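PDB 2RK9: Glyoxalase/bleomycin resistance protein/dioxygenase from Vibrio splendidus, which is of unknown specific function but belongs to the glyoxalase/bleomycin resistance protein/dioxygenase superfamily, whose members include metal-dependent enzymes and drug-binding proteins. Local coordinates for residues V8-C13 with D49-G54; E68-G72 with Q123-Y128; D83-L87 with R131-D135; S98-E104 with Q117-Q123. The protein carries 1 engineered substitution. All coordinates share one frame; numbering follows the deposited sequence.

Contact 1: residues V8-C13 with D49-G54; sequences VPELYC and DVMLEG
Glu-10 and Glu-53 project from one face of two adjacent parallel strands and bring their carboxylates together. OE2 of Glu-10 lies 3.0 Å from OE1 of Glu-53, with the two carboxylate planes turned 35° apart. Glu-10 reaches there extended, with CG anti to the backbone N (chi1 174°). The Glu-53 chain instead bends at its second torsion. Met-51, a selenomethionine, shares this face. Its CB lies 4.0 Å from Glu-10 CB, and its CE presses on Val-8 CG1 at a tight 3.5 Å. Val-8 and Met-51 meet at about a right angle.

The other face is apolar. Leu-11 CD1 sits 4.0 Å from Val-50 CG2 and equally near Leu-52 CD2. Cys-13 SG continues the row, 3.9 Å from Leu-52 CD2. Helix 16-26 packs on Leu-52 and Cys-13, and Tyr-128 of the second subunit packs on Leu-11.

Four backbone bonds hold the strands in register. The shortest runs 2.7 Å from Leu-11 N to Met-51 O. The others are Met-51 N to Pro-9 O, Glu-53 N to Leu-11 O and Cys-13 N to Glu-53 O. The chain from strand 7-12 to strand 48-53 follows the beta-alpha-beta-beta-beta order known from this superfamily.

Arg-131, by a salt bridge, and Asn-76, by a hydrogen bond, hold Glu-10 through OE1, while OE2 faces Glu-53. The close carboxylate pair would probably be eased by this positive charge.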
loop_
_atom_site.group_PDB
_atom_site.type_symbol
_atom_site.label_atom_id
_atom_site.label_comp_id
_atom_site.label_asym_id
_atom_site.label_seq_id
_atom_site.Cartn_x
_atom_site.Cartn_y
_atom_site.Cartn_z
ATOM N N VAL B 8 -3.026 -4.417 3.113
ATOM C CA VAL B 8 -3.430 -4.814 1.775
ATOM C C VAL B 8 -3.989 -3.587 1.075
ATOM O O VAL B 8 -5.028 -3.059 1.450
ATOM C CB VAL B 8 -4.512 -5.927 1.799
ATOM C CG1 VAL B 8 -4.859 -6.348 0.370
ATOM C CG2 VAL B 8 -4.009 -7.135 2.589
ATOM N N PRO B 9 -3.276 -3.097 0.064
ATOM C CA PRO B 9 -3.743 -1.919 -0.664
ATOM C C PRO B 9 -4.962 -2.246 -1.507
ATOM O O PRO B 9 -5.046 -3.318 -2.099
ATOM C CB PRO B 9 -2.546 -1.556 -1.541
ATOM C CG PRO B 9 -1.373 -2.122 -0.794
ATOM C CD PRO B 9 -1.908 -3.455 -0.345
ATOM N N GLU B 10 -5.918 -1.328 -1.535
ATOM C CA GLU B 10 -7.091 -1.502 -2.371
ATOM C C GLU B 10 -6.964 -0.384 -3.390
ATOM O O GLU B 10 -6.859 0.784 -3.025
ATOM C CB GLU B 10 -8.381 -1.357 -1.572
ATOM C CG GLU B 10 -9.620 -1.397 -2.450
ATOM C CD GLU B 10 -10.898 -1.546 -1.654
ATOM O OE1 GLU B 10 -11.028 -0.866 -0.619
ATOM O OE2 GLU B 10 -11.771 -2.342 -2.077
ATOM N N LEU B 11 -6.963 -0.750 -4.665
ATOM C CA LEU B 11 -6.789 0.221 -5.739
ATOM C C LEU B 11 -8.020 0.445 -6.605
ATOM O O LEU B 11 -8.638 -0.508 -7.070
ATOM C CB LEU B 11 -5.648 -0.240 -6.648
ATOM C CG LEU B 11 -4.378 -0.754 -5.968
ATOM C CD1 LEU B 11 -3.416 -1.269 -7.034
ATOM C CD2 LEU B 11 -3.747 0.359 -5.140
ATOM N N TYR B 12 -8.366 1.710 -6.828
ATOM C CA TYR B 12 -9.488 2.035 -7.696
ATOM C C TYR B 12 -8.985 1.854 -9.128
ATOM O O TYR B 12 -7.851 2.212 -9.431
ATOM C CB TYR B 12 -9.940 3.485 -7.522
ATOM C CG TYR B 12 -10.991 3.863 -8.546
ATOM C CD1 TYR B 12 -12.284 3.347 -8.462
ATOM C CD2 TYR B 12 -10.667 4.655 -9.652
ATOM C CE1 TYR B 12 -13.226 3.602 -9.454
ATOM C CE2 TYR B 12 -11.601 4.916 -10.648
ATOM C CZ TYR B 12 -12.877 4.385 -10.541
ATOM O OH TYR B 12 -13.802 4.635 -11.522
ATOM N N CYS B 13 -9.828 1.311 -10.000
ATOM C CA CYS B 13 -9.441 1.079 -11.390
ATOM C C CYS B 13 -10.445 1.686 -12.365
ATOM O O CYS B 13 -11.654 1.526 -12.197
ATOM C CB CYS B 13 -9.326 -0.423 -11.673
ATOM S SG CYS B 13 -8.130 -1.319 -10.632
ATOM N N ASP B 49 -0.893 -9.864 -0.977
ATOM C CA ASP B 49 -2.198 -9.524 -1.532
ATOM C C ASP B 49 -2.454 -8.069 -1.938
ATOM O O ASP B 49 -1.851 -7.137 -1.405
ATOM C CB ASP B 49 -3.298 -9.944 -0.546
ATOM C CG ASP B 49 -3.174 -11.392 -0.096
ATOM O OD1 ASP B 49 -2.556 -12.210 -0.813
ATOM O OD2 ASP B 49 -3.727 -11.718 0.976
ATOM N N VAL B 50 -3.373 -7.904 -2.887
ATOM C CA VAL B 50 -3.791 -6.596 -3.376
ATOM C C VAL B 50 -5.259 -6.699 -3.796
ATOM O O VAL B 50 -5.705 -7.745 -4.274
ATOM C CB VAL B 50 -2.962 -6.131 -4.614
ATOM C CG1 VAL B 50 -3.135 -7.099 -5.754
ATOM C CG2 VAL B 50 -3.420 -4.738 -5.076
HETATM N N MSE B 51 -6.002 -5.617 -3.595
HETATM C CA MSE B 51 -7.404 -5.567 -3.981
HETATM C C MSE B 51 -7.629 -4.546 -5.093
HETATM O O MSE B 51 -7.098 -3.437 -5.050
HETATM C CB MSE B 51 -8.283 -5.186 -2.793
HETATM C CG MSE B 51 -8.380 -6.238 -1.727
HETATM SE SE MSE B 51 -9.423 -5.575 -0.251
HETATM C CE MSE B 51 -7.966 -4.902 0.836
ATOM N N LEU B 52 -8.417 -4.937 -6.089
ATOM C CA LEU B 52 -8.750 -4.042 -7.191
ATOM C C LEU B 52 -10.246 -3.750 -7.109
ATOM O O LEU B 52 -11.052 -4.648 -6.879
ATOM C CB LEU B 52 -8.429 -4.684 -8.544
ATOM C CG LEU B 52 -6.976 -5.094 -8.785
ATOM C CD1 LEU B 52 -6.845 -5.664 -10.199
ATOM C CD2 LEU B 52 -6.039 -3.897 -8.590
ATOM N N GLU B 53 -10.608 -2.488 -7.284
ATOM C CA GLU B 53 -12.009 -2.102 -7.234
ATOM C C GLU B 53 -12.335 -1.138 -8.365
ATOM O O GLU B 53 -11.737 -0.071 -8.468
ATOM C CB GLU B 53 -12.326 -1.451 -5.889
ATOM C CG GLU B 53 -13.778 -1.097 -5.753
ATOM C CD GLU B 53 -14.423 -1.751 -4.547
ATOM O OE1 GLU B 53 -14.244 -1.223 -3.433
ATOM O OE2 GLU B 53 -15.093 -2.794 -4.713
ATOM N N GLY B 54 -13.285 -1.528 -9.214
ATOM C CA GLY B 54 -13.673 -0.683 -10.331
ATOM C C GLY B 54 -14.682 0.381 -9.931
ATOM O O GLY B 54 -15.149 1.143 -10.784
#

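Contact 2: residues E68-G72 with Q123-Y128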
loop_
_atom_site.group_PDB
_atom_site.type_symbol
_atom_site.label_atom_id
_atom_site.label_comp_id
_atom_site.label_asym_id
_atom_site.label_seq_id
_atom_site.Cartn_x
_atom_site.Cartn_y
_atom_site.Cartn_z
ATOM N N GLU B 68 0.469 17.104 -5.362
ATOM C CA GLU B 68 -0.433 18.100 -4.797
ATOM C C GLU B 68 -1.440 17.457 -3.850
ATOM O O GLU B 68 -1.964 16.390 -4.172
ATOM C CB GLU B 68 -1.155 18.859 -5.911
ATOM C CG GLU B 68 -0.227 19.607 -6.854
ATOM C CD GLU B 68 -0.974 20.338 -7.951
ATOM O OE1 GLU B 68 -2.222 20.266 -7.970
ATOM O OE2 GLU B 68 -0.315 20.984 -8.793
ATOM N N PHE B 69 -1.666 18.059 -2.700
ATOM C CA PHE B 69 -2.613 17.509 -1.731
ATOM C C PHE B 69 -3.997 17.434 -2.376
ATOM O O PHE B 69 -4.434 18.379 -3.023
ATOM C CB PHE B 69 -2.684 18.400 -0.490
ATOM C CG PHE B 69 -3.741 17.978 0.490
ATOM C CD1 PHE B 69 -3.447 17.079 1.511
ATOM C CD2 PHE B 69 -5.040 18.464 0.382
ATOM C CE1 PHE B 69 -4.431 16.670 2.410
ATOM C CE2 PHE B 69 -6.031 18.060 1.277
ATOM C CZ PHE B 69 -5.726 17.164 2.290
ATOM N N PRO B 70 -4.718 16.320 -2.184
ATOM C CA PRO B 70 -4.329 15.127 -1.422
ATOM C C PRO B 70 -3.613 14.091 -2.286
ATOM O O PRO B 70 -3.969 13.884 -3.436
ATOM C CB PRO B 70 -5.665 14.616 -0.905
ATOM C CG PRO B 70 -6.568 14.897 -2.073
ATOM C CD PRO B 70 -6.157 16.288 -2.504
ATOM N N LEU B 71 -2.600 13.447 -1.723
ATOM C CA LEU B 71 -1.863 12.423 -2.451
ATOM C C LEU B 71 -2.546 11.073 -2.278
ATOM O O LEU B 71 -3.432 10.925 -1.435
ATOM C CB LEU B 71 -0.430 12.332 -1.930
ATOM C CG LEU B 71 0.423 13.580 -2.114
ATOM C CD1 LEU B 71 1.752 13.394 -1.385
ATOM C CD2 LEU B 71 0.639 13.835 -3.608
ATOM N N GLY B 72 -2.131 10.106 -3.097
ATOM C CA GLY B 72 -2.669 8.756 -3.028
ATOM C C GLY B 72 -4.080 8.521 -3.541
ATOM O O GLY B 72 -4.706 7.525 -3.178
ATOM N N GLN B 123 -7.428 9.923 7.403
ATOM C CA GLN B 123 -6.651 10.532 6.344
ATOM C C GLN B 123 -5.461 11.195 7.007
ATOM O O GLN B 123 -5.621 11.949 7.967
ATOM C CB GLN B 123 -7.472 11.586 5.604
ATOM C CG GLN B 123 -6.658 12.327 4.558
ATOM C CD GLN B 123 -7.468 13.354 3.817
ATOM O OE1 GLN B 123 -8.050 14.249 4.423
ATOM N NE2 GLN B 123 -7.518 13.232 2.499
ATOM N N THR B 124 -4.269 10.903 6.501
ATOM C CA THR B 124 -3.054 11.488 7.044
ATOM C C THR B 124 -2.946 12.911 6.495
ATOM O O THR B 124 -3.660 13.278 5.561
ATOM C CB THR B 124 -1.820 10.680 6.625
ATOM O OG1 THR B 124 -1.541 10.906 5.238
ATOM C CG2 THR B 124 -2.071 9.190 6.852
ATOM N N PRO B 125 -2.048 13.731 7.065
ATOM C CA PRO B 125 -1.890 15.115 6.599
ATOM C C PRO B 125 -1.666 15.267 5.094
ATOM O O PRO B 125 -2.106 16.247 4.487
ATOM C CB PRO B 125 -0.695 15.618 7.411
ATOM C CG PRO B 125 -0.802 14.815 8.703
ATOM C CD PRO B 125 -1.124 13.434 8.175
ATOM N N ASP B 126 -0.986 14.297 4.492
ATOM C CA ASP B 126 -0.694 14.349 3.061
ATOM C C ASP B 126 -1.861 13.931 2.174
ATOM O O ASP B 126 -1.816 14.131 0.961
ATOM C CB ASP B 126 0.517 13.474 2.758
ATOM C CG ASP B 126 1.735 13.881 3.560
ATOM O OD1 ASP B 126 2.327 14.945 3.270
ATOM O OD2 ASP B 126 2.096 13.143 4.499
ATOM N N GLY B 127 -2.895 13.351 2.777
ATOM C CA GLY B 127 -4.059 12.933 2.014
ATOM C C GLY B 127 -4.292 11.435 1.900
ATOM O O GLY B 127 -5.345 11.021 1.427
ATOM N N TYR B 128 -3.325 10.625 2.326
ATOM C CA TYR B 128 -3.454 9.164 2.245
ATOM C C TYR B 128 -4.564 8.609 3.133
ATOM O O TYR B 128 -4.737 9.032 4.274
ATOM C CB TYR B 128 -2.133 8.494 2.622
ATOM C CG TYR B 128 -0.980 8.903 1.744
ATOM C CD1 TYR B 128 -0.937 8.533 0.396
ATOM C CD2 TYR B 128 0.071 9.664 2.253
ATOM C CE1 TYR B 128 0.119 8.913 -0.412
ATOM C CE2 TYR B 128 1.135 10.044 1.445
ATOM C CZ TYR B 128 1.149 9.666 0.118
ATOM O OH TYR B 128 2.191 10.042 -0.687
HETATM O O HOH W 1 -5.794 9.804 -1.099
#
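Leu-71 lies against Asp-126 and the ring of Tyr-128, and its side chain can be followed outward. CB meets Asp-126 O and lies 3.7 Å from Tyr-128 CZ. CG stays 3.8 Å from Asp-126 O. CD1, at the tip, reaches Tyr-128 OH at 3.5 Å. That hydroxyl is hydrogen-bonded to Tyr-12 O of the second subunit. The two side chains cross obliquely.

The backbone of Leu-71 makes the direct polar link. Its N donates to Asp-126 O at 2.9 Å, almost straight at 178° and in the carbonyl plane. Water 1 lies between Leu-71 O and Gly-127 O and can donate to each, though its two protons cannot serve every acceptor nearby at once.

Phe-69 CE1 lies 3.1 Å from Pro-125 O. Pro-70, which follows a cis peptide bond, sets its CB over the centre of one face of that ring. The same CB is 3.7 Å from Gly-127 CA, so the chains come very close where Gly-127 has no side chain. Thr-124 to Gly-127 form a type I beta turn. Gln-123 NE2 braces it with a 3.3 Å bond to Gly-127 O.

The Asp-126 carboxylate is hydrogen-bonded to Phe-14 N and Ser-19 OG of the second subunit. The contact therefore joins two loops through one main-chain hydrogen bond, a water bridge and a small apolar patch, while turning polar side-chain ends toward the dimer partner.

Contact 3: residues D83-L87 with R131-D135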
loop_
_atom_site.group_PDB
_atom_site.type_symbol
_atom_site.label_atom_id
_atom_site.label_comp_id
_atom_site.label_asym_id
_atom_site.label_seq_id
_atom_site.Cartn_x
_atom_site.Cartn_y
_atom_site.Cartn_z
ATOM N N ASP B 83 -5.197 -4.099 18.281
ATOM C CA ASP B 83 -6.203 -3.586 19.211
ATOM C C ASP B 83 -6.723 -2.249 18.682
ATOM O O ASP B 83 -6.198 -1.195 19.030
ATOM C CB ASP B 83 -5.554 -3.374 20.577
ATOM C CG ASP B 83 -6.394 -3.895 21.713
ATOM O OD1 ASP B 83 -7.636 -3.753 21.665
ATOM O OD2 ASP B 83 -5.799 -4.439 22.667
ATOM N N ILE B 84 -7.773 -2.302 17.866
ATOM C CA ILE B 84 -8.330 -1.105 17.247
ATOM C C ILE B 84 -8.999 -0.096 18.185
ATOM O O ILE B 84 -8.971 1.105 17.923
ATOM C CB ILE B 84 -9.304 -1.503 16.111
ATOM C CG1 ILE B 84 -9.461 -0.344 15.126
ATOM C CG2 ILE B 84 -10.651 -1.891 16.683
ATOM C CD1 ILE B 84 -10.210 -0.732 13.852
ATOM N N GLU B 85 -9.582 -0.568 19.282
ATOM C CA GLU B 85 -10.242 0.329 20.224
ATOM C C GLU B 85 -9.331 1.428 20.778
ATOM O O GLU B 85 -9.658 2.614 20.679
ATOM C CB GLU B 85 -10.852 -0.470 21.380
ATOM C CG GLU B 85 -12.130 -1.206 21.013
ATOM C CD GLU B 85 -13.203 -0.267 20.516
ATOM O OE1 GLU B 85 -13.250 0.886 21.003
ATOM O OE2 GLU B 85 -14.013 -0.674 19.651
ATOM N N PRO B 86 -8.182 1.059 21.373
ATOM C CA PRO B 86 -7.325 2.131 21.894
ATOM C C PRO B 86 -6.772 3.038 20.792
ATOM O O PRO B 86 -6.555 4.225 21.006
ATOM C CB PRO B 86 -6.233 1.374 22.653
ATOM C CG PRO B 86 -6.200 0.022 21.997
ATOM C CD PRO B 86 -7.656 -0.267 21.741
ATOM N N LEU B 87 -6.544 2.473 19.616
ATOM C CA LEU B 87 -6.050 3.271 18.500
ATOM C C LEU B 87 -7.093 4.329 18.136
ATOM O O LEU B 87 -6.783 5.517 18.055
ATOM C CB LEU B 87 -5.778 2.380 17.286
ATOM C CG LEU B 87 -5.458 3.064 15.952
ATOM C CD1 LEU B 87 -4.273 4.004 16.096
ATOM C CD2 LEU B 87 -5.158 1.983 14.911
ATOM N N ARG B 131 -7.439 2.400 6.185
ATOM C CA ARG B 131 -8.613 1.755 6.754
ATOM C C ARG B 131 -8.064 0.726 7.731
ATOM O O ARG B 131 -7.642 -0.358 7.330
ATOM C CB ARG B 131 -9.436 1.047 5.676
ATOM C CG ARG B 131 -10.715 0.418 6.208
ATOM C CD ARG B 131 -11.092 -0.817 5.412
ATOM N NE ARG B 131 -11.236 -0.570 3.975
ATOM C CZ ARG B 131 -12.361 -0.166 3.393
ATOM N NH1 ARG B 131 -13.448 0.046 4.122
ATOM N NH2 ARG B 131 -12.409 0.001 2.076
ATOM N N PHE B 132 -8.039 1.080 9.011
ATOM C CA PHE B 132 -7.532 0.170 10.031
ATOM C C PHE B 132 -8.599 -0.870 10.334
ATOM O O PHE B 132 -9.773 -0.533 10.492
ATOM C CB PHE B 132 -7.144 0.961 11.283
ATOM C CG PHE B 132 -5.929 1.822 11.088
ATOM C CD1 PHE B 132 -4.679 1.241 10.914
ATOM C CD2 PHE B 132 -6.039 3.210 11.024
ATOM C CE1 PHE B 132 -3.555 2.024 10.678
ATOM C CE2 PHE B 132 -4.918 4.001 10.787
ATOM C CZ PHE B 132 -3.676 3.406 10.612
ATOM N N CYS B 133 -8.185 -2.132 10.403
ATOM C CA CYS B 133 -9.115 -3.229 10.643
ATOM C C CYS B 133 -8.628 -4.201 11.700
ATOM O O CYS B 133 -7.432 -4.488 11.795
ATOM C CB CYS B 133 -9.329 -4.040 9.361
ATOM S SG CYS B 133 -9.787 -3.133 7.885
ATOM N N GLN B 134 -9.570 -4.725 12.475
ATOM C CA GLN B 134 -9.255 -5.724 13.486
ATOM C C GLN B 134 -10.302 -6.827 13.371
ATOM O O GLN B 134 -11.496 -6.562 13.470
ATOM C CB GLN B 134 -9.323 -5.146 14.896
ATOM C CG GLN B 134 -8.802 -6.129 15.940
ATOM C CD GLN B 134 -9.331 -5.846 17.326
ATOM O OE1 GLN B 134 -9.291 -4.713 17.800
ATOM N NE2 GLN B 134 -9.830 -6.884 17.991
ATOM N N ASP B 135 -9.860 -8.058 13.160
ATOM C CA ASP B 135 -10.786 -9.174 13.060
ATOM C C ASP B 135 -11.233 -9.605 14.447
ATOM O O ASP B 135 -10.591 -9.279 15.447
ATOM C CB ASP B 135 -10.122 -10.357 12.361
ATOM C CG ASP B 135 -9.850 -10.092 10.905
ATOM O OD1 ASP B 135 -9.051 -9.182 10.607
ATOM O OD2 ASP B 135 -10.439 -10.785 10.056
HETATM O O HOH W 2 -9.771 -3.300 20.103
#
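Gln-134 OE1 is gripped from two directions where helix 84-94 begins. Ile-84 N donates to it at 2.8 Å with an angle of 162° at the hydrogen. The donor is slightly tilted from the carbonyl plane. Water 2 also donates to this oxygen, at 2.7 Å. The same water donates to Asp-83 OD1 and accepts from Glu-85 N at 2.9 Å. Asp-83 occupies the N-cap position, yet its side chain makes no capping bond. The strand glutamine and the water thus serve the first amides of the helix. The positive end of the helix dipole would be expected to polarise the glutamine carbonyl.

The Gln-134 chain is extended, with CG anti to the backbone N (chi1 -172°), which carries its amide across to the helix. On the way, its CB packs 3.8 Å from Ile-84 CB. Ile-84 CG2 comes to 3.3 Å from OE1. The other branch of Ile-84 reaches toward the strand, and CD1 rests 3.4 Å from Phe-132 O.

One turn further on, Leu-87 meets the ring of Phe-132 at about a right angle. Its CD2 stands over one face, 4.1 Å from the ring centroid and 19° off the normal. This is a CH-pi contact, displaced toward the rim.

Phe-132 also meets Trp-79 edge-to-face and touches the Phe-120 ring. Leu-103 of strand 99-108 packs on Ile-84. The start of helix 84-94 packs against strand 129-135, beside the hairpin of strands 99-108 and 115-123.

Contact 4: residues S98-E104 with Q117-Q123. Engineered in segment 117-123: Met-121 (natural residue Ile).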
loop_
_atom_site.group_PDB
_atom_site.type_symbol
_atom_site.label_atom_id
_atom_site.label_comp_id
_atom_site.label_asym_id
_atom_site.label_seq_id
_atom_site.Cartn_x
_atom_site.Cartn_y
_atom_site.Cartn_z
ATOM N N SER B 98 -9.400 14.224 11.395
ATOM C CA SER B 98 -8.728 13.338 10.447
ATOM C C SER B 98 -9.518 12.058 10.210
ATOM O O SER B 98 -9.181 11.264 9.334
ATOM C CB SER B 98 -7.327 12.977 10.946
ATOM O OG SER B 98 -6.429 14.067 10.802
ATOM N N ILE B 99 -10.569 11.852 10.995
ATOM C CA ILE B 99 -11.386 10.662 10.843
ATOM C C ILE B 99 -12.254 10.780 9.598
ATOM O O ILE B 99 -13.007 11.737 9.440
ATOM C CB ILE B 99 -12.253 10.427 12.095
ATOM C CG1 ILE B 99 -11.337 10.211 13.301
ATOM C CG2 ILE B 99 -13.142 9.207 11.893
ATOM C CD1 ILE B 99 -12.058 10.048 14.621
ATOM N N TYR B 100 -12.122 9.789 8.719
ATOM C CA TYR B 100 -12.828 9.728 7.446
ATOM C C TYR B 100 -14.063 8.841 7.558
ATOM O O TYR B 100 -15.092 9.094 6.933
ATOM C CB TYR B 100 -11.862 9.176 6.397
ATOM C CG TYR B 100 -12.415 9.030 5.007
ATOM C CD1 TYR B 100 -12.340 10.074 4.087
ATOM C CD2 TYR B 100 -12.965 7.819 4.589
ATOM C CE1 TYR B 100 -12.795 9.906 2.771
ATOM C CE2 TYR B 100 -13.420 7.641 3.289
ATOM C CZ TYR B 100 -13.331 8.687 2.383
ATOM O OH TYR B 100 -13.773 8.492 1.093
ATOM N N LEU B 101 -13.939 7.778 8.342
ATOM C CA LEU B 101 -15.042 6.853 8.577
ATOM C C LEU B 101 -14.959 6.481 10.053
ATOM O O LEU B 101 -13.908 6.047 10.521
ATOM C CB LEU B 101 -14.895 5.594 7.718
ATOM C CG LEU B 101 -16.029 4.574 7.877
ATOM C CD1 LEU B 101 -17.251 5.044 7.145
ATOM C CD2 LEU B 101 -15.599 3.235 7.312
ATOM N N ALA B 102 -16.057 6.664 10.785
ATOM C CA ALA B 102 -16.083 6.361 12.213
ATOM C C ALA B 102 -16.030 4.862 12.483
ATOM O O ALA B 102 -16.427 4.049 11.641
ATOM C CB ALA B 102 -17.328 6.954 12.852
ATOM N N LEU B 103 -15.537 4.509 13.667
ATOM C CA LEU B 103 -15.414 3.111 14.071
ATOM C C LEU B 103 -16.738 2.382 13.916
ATOM O O LEU B 103 -17.794 2.874 14.325
ATOM C CB LEU B 103 -14.953 3.013 15.524
ATOM C CG LEU B 103 -14.575 1.619 16.021
ATOM C CD1 LEU B 103 -13.343 1.131 15.277
ATOM C CD2 LEU B 103 -14.303 1.684 17.520
ATOM N N GLU B 104 -16.660 1.188 13.345
ATOM C CA GLU B 104 -17.839 0.383 13.101
ATOM C C GLU B 104 -17.481 -1.098 13.101
ATOM O O GLU B 104 -16.355 -1.476 12.793
ATOM C CB GLU B 104 -18.422 0.741 11.735
ATOM C CG GLU B 104 -17.456 0.426 10.596
ATOM C CD GLU B 104 -18.084 0.530 9.221
ATOM O OE1 GLU B 104 -19.288 0.233 9.090
ATOM O OE2 GLU B 104 -17.365 0.885 8.260
ATOM N N GLN B 117 -15.562 -7.686 11.730
ATOM C CA GLN B 117 -14.311 -6.955 11.631
ATOM C C GLN B 117 -14.573 -5.488 11.948
ATOM O O GLN B 117 -15.413 -4.843 11.314
ATOM C CB GLN B 117 -13.725 -7.092 10.224
ATOM C CG GLN B 117 -12.445 -6.303 10.018
ATOM C CD GLN B 117 -11.882 -6.462 8.623
ATOM O OE1 GLN B 117 -11.210 -7.448 8.319
ATOM N NE2 GLN B 117 -12.159 -5.491 7.760
ATOM N N LYS B 118 -13.881 -4.968 12.954
ATOM C CA LYS B 118 -14.042 -3.571 13.318
ATOM C C LYS B 118 -13.087 -2.771 12.446
ATOM O O LYS B 118 -11.985 -3.231 12.156
ATOM C CB LYS B 118 -13.691 -3.346 14.786
ATOM C CG LYS B 118 -14.692 -3.911 15.776
ATOM C CD LYS B 118 -14.262 -3.591 17.199
ATOM C CE LYS B 118 -15.281 -4.079 18.197
ATOM N NZ LYS B 118 -14.912 -3.687 19.584
ATOM N N GLN B 119 -13.514 -1.589 12.015
ATOM C CA GLN B 119 -12.664 -0.738 11.193
ATOM C C GLN B 119 -13.076 0.712 11.245
ATOM O O GLN B 119 -14.219 1.042 11.562
ATOM C CB GLN B 119 -12.691 -1.169 9.721
ATOM C CG GLN B 119 -14.038 -0.967 9.020
ATOM C CD GLN B 119 -14.056 -1.518 7.587
ATOM O OE1 GLN B 119 -13.882 -2.718 7.362
ATOM N NE2 GLN B 119 -14.262 -0.635 6.618
ATOM N N PHE B 120 -12.117 1.571 10.929
ATOM C CA PHE B 120 -12.353 2.997 10.834
ATOM C C PHE B 120 -11.333 3.501 9.827
ATOM O O PHE B 120 -10.342 2.829 9.554
ATOM C CB PHE B 120 -12.231 3.700 12.198
ATOM C CG PHE B 120 -10.827 3.948 12.667
ATOM C CD1 PHE B 120 -10.172 5.134 12.345
ATOM C CD2 PHE B 120 -10.187 3.036 13.499
ATOM C CE1 PHE B 120 -8.899 5.411 12.851
ATOM C CE2 PHE B 120 -8.918 3.300 14.009
ATOM C CZ PHE B 120 -8.275 4.492 13.686
HETATM N N MSE B 121 -11.602 4.653 9.232
HETATM C CA MSE B 121 -10.671 5.195 8.257
HETATM C C MSE B 121 -10.169 6.554 8.674
HETATM O O MSE B 121 -10.901 7.348 9.258
HETATM C CB MSE B 121 -11.326 5.311 6.882
HETATM C CG MSE B 121 -11.574 3.982 6.192
HETATM SE SE MSE B 121 -12.460 4.210 4.506
HETATM C CE MSE B 121 -10.989 4.968 3.514
ATOM N N VAL B 122 -8.908 6.818 8.362
ATOM C CA VAL B 122 -8.312 8.098 8.698
ATOM C C VAL B 122 -7.500 8.608 7.526
ATOM O O VAL B 122 -6.970 7.831 6.743
ATOM C CB VAL B 122 -7.388 7.991 9.939
ATOM C CG1 VAL B 122 -6.176 7.140 9.627
ATOM C CG2 VAL B 122 -6.964 9.374 10.393
ATOM N N GLN B 123 -7.428 9.923 7.403
ATOM C CA GLN B 123 -6.651 10.532 6.344
ATOM C C GLN B 123 -5.461 11.195 7.007
ATOM O O GLN B 123 -5.621 11.949 7.967
ATOM C CB GLN B 123 -7.472 11.586 5.604
ATOM C CG GLN B 123 -6.658 12.327 4.558
ATOM C CD GLN B 123 -7.468 13.354 3.817
ATOM O OE1 GLN B 123 -8.050 14.249 4.423
ATOM N NE2 GLN B 123 -7.518 13.232 2.499
HETATM O O HOH W 3 -4.656 14.498 8.750
#
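A classic beta bulge marks this hairpin where Tyr-100 and Leu-101 both face Met-121. Met-121 O accepts two backbone bonds, from Tyr-100 N at 2.8 Å and from Leu-101 N at 3.2 Å. Both donors approach from the same side, above the carbonyl plane. Leu-101 O returns a bond, accepting from Met-121 N at 3.0 Å.

Met-121 is an engineered residue, isoleucine in the natural sequence, and is present as selenomethionine. It runs beside Tyr-100, pointing the same way. Its chain bends at the third torsion (chi3 72°), which folds the methyl toward the ring. CE lies 3.6 Å from Tyr-100 CE2. SE is 4.7 Å from the ring centroid and strongly oblique to it, a Met-aromatic contact. The CB atoms of Met-121 and Leu-101 also touch.

The hairpin joins strands 99-108 and 115-123 at one margin of the mixed sheet, and 99-108 is an outermost strand within the chain. A second bulge, between Leu-101 and Glu-104, shifts the register again. Beyond it, Glu-104 and Gln-119 form an antiparallel hydrogen-bonded pair. Their side chains lie side by side, pointing the same way, with Glu-104 OE2 3.8 Å from Gln-119 NE2. The carboxylate and amide planes stand 84° apart.

Leu-103 and Phe-120 project to the other face, CD1 to CD2 4.1 Å. Tyr-88 of helix 84-94 meets the Phe-120 ring edge-to-face there. At the far end, Ser-98 O accepts from Gln-123 N at 2.9 Å. Water 3 bridges Ser-98 OG and Gln-123 O.

Overall arrangement
Contacts 1, 3 and 4 all reach one mixed sheet. Contact 1 comes first along the chain and closes before the others open. Its centre lies about 18 Å from those of contacts 2 and 4. Contacts 2 and 3 alternate their segments, and contact 4 falls within the span of both. Contacts 3 and 4 are closest, with centres about 9 Å apart, because strands 115-123 and 129-135 are neighbours. Contacts 2 and 4 share Gln-123. The Glu-10 to Arg-131 salt bridge ties contact 1 to contact 3 across the sheet. All four contacts reach the second subunit, contact 3 through Phe-132, so the same elements build both fold and dimer.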